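PDB 3CLW: conserved exported protein from Bacteroides fragilis, which is of unknown function but probably hydrolyses O-glycosyl bonds in carbohydrates or glycoconjugates. Local coordinates for residues A[294-297]-A[298-302]. Residues are numbered along the deposited sequence; the frame is centred on the assembly and turned at random.
Sequences RIHK and ELSAN
The carbonyl oxygen of His296 is gripped twice by Ser300: the hydroxyl OG lies 2.6 Å from His296 O and the backbone N 2.9 Å, the two donors arriving from opposite faces of the carbonyl plane. The serine torsion (chi1 68°) sets OG between its own N and carbonyl carbon and thereby turns it back onto the preceding helical turn. CB of Ser300 also rests 3.8 Å from CE1 of the His296 ring, with OG above one ring face toward the rim. One residue later the helical bonding weakens, Ala301 N standing 3.5 Å from Lys297 O.

Round the helix, Glu298 gathers two basic side chains at one oxygen. Lys297 runs alongside it, bent in mid-chain, and brings Lys297 NZ to 3.4 Å from Glu298 OE1, a weak bond within a salt bridge. The extended Arg294 presents NE, at the edge of its guanidinium, to Glu298 OE1 across a long 3.9 Å, the guanidinium 74° from the carboxylate plane, while Phe239 makes a cation-pi contact with Arg294. NE2 of His253 hydrogen-bonds to the other oxygen, Glu298 OE2. Ile295 and Leu299 meet Phe308 of strand 307-310. The whole illustrates a local salt-bridge network, its Arg294 arm spanning i to i+4 and its Lys297 arm joining neighbours, beside a serine-to-carbonyl bond at the C-terminal end of a TIM-barrel helix.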
# COMPACT_ATOMS: atom_id res chain seq x y z
N ARG A 294 -3.33 2.77 19.12
CA ARG A 294 -2.10 2.43 19.82
C ARG A 294 -0.85 2.83 19.03
O ARG A 294 0.13 3.33 19.61
CB ARG A 294 -2.06 0.95 20.16
CG ARG A 294 -1.12 0.69 21.33
CD ARG A 294 -1.02 -0.76 21.64
NE ARG A 294 0.10 -1.02 22.52
CZ ARG A 294 0.49 -2.23 22.90
NH1 ARG A 294 -0.16 -3.30 22.49
NH2 ARG A 294 1.54 -2.35 23.72
N ILE A 295 -0.90 2.63 17.70
CA ILE A 295 0.21 2.97 16.82
C ILE A 295 0.56 4.44 16.99
O ILE A 295 1.71 4.78 17.26
CB ILE A 295 -0.09 2.67 15.31
CG1 ILE A 295 -0.30 1.16 15.08
CG2 ILE A 295 1.01 3.25 14.43
CD1 ILE A 295 -0.65 0.80 13.63
N HIS A 296 -0.44 5.29 16.81
CA HIS A 296 -0.24 6.72 16.93
C HIS A 296 0.21 7.17 18.34
O HIS A 296 1.08 8.02 18.47
CB HIS A 296 -1.51 7.47 16.52
CG HIS A 296 -1.34 8.94 16.52
ND1 HIS A 296 -0.33 9.57 15.82
CD2 HIS A 296 -2.03 9.93 17.15
CE1 HIS A 296 -0.41 10.88 16.01
NE2 HIS A 296 -1.43 11.12 16.82
N LYS A 297 -0.38 6.58 19.37
CA LYS A 297 -0.00 6.88 20.76
C LYS A 297 1.49 6.58 20.97
O LYS A 297 2.24 7.47 21.34
CB LYS A 297 -0.88 6.10 21.75
CG LYS A 297 -0.72 6.54 23.25
CD LYS A 297 -0.64 5.32 24.21
CE LYS A 297 -1.70 4.23 23.93
NZ LYS A 297 -1.50 2.85 24.59
N GLU A 298 1.91 5.35 20.69
CA GLU A 298 3.31 4.94 20.91
C GLU A 298 4.27 5.62 19.97
O GLU A 298 5.34 6.05 20.37
CB GLU A 298 3.53 3.43 20.77
CG GLU A 298 2.59 2.54 21.56
CD GLU A 298 2.66 2.75 23.03
OE1 GLU A 298 1.72 2.29 23.73
OE2 GLU A 298 3.65 3.38 23.49
N LEU A 299 3.91 5.68 18.69
CA LEU A 299 4.82 6.27 17.69
C LEU A 299 4.99 7.76 17.88
O LEU A 299 6.10 8.26 17.73
CB LEU A 299 4.41 5.94 16.24
CG LEU A 299 5.44 6.11 15.13
CD1 LEU A 299 6.79 5.45 15.42
CD2 LEU A 299 4.84 5.59 13.80
N SER A 300 3.93 8.49 18.19
CA SER A 300 4.08 9.95 18.29
C SER A 300 4.85 10.41 19.56
O SER A 300 5.38 11.52 19.61
CB SER A 300 2.73 10.64 18.18
OG SER A 300 1.94 10.36 19.32
N ALA A 301 4.93 9.56 20.58
CA ALA A 301 5.73 9.89 21.78
C ALA A 301 7.24 9.59 21.60
O ALA A 301 8.00 9.72 22.55
CB ALA A 301 5.15 9.17 23.01
N ASN A 302 7.68 9.22 20.40
CA ASN A 302 9.12 8.97 20.17
C ASN A 302 9.96 10.25 20.04
O ASN A 302 11.20 10.19 20.01
CB ASN A 302 9.32 7.99 18.98
CG ASN A 302 9.40 8.68 17.62
OD1 ASN A 302 8.91 9.78 17.43
ND2 ASN A 302 10.05 8.02 16.68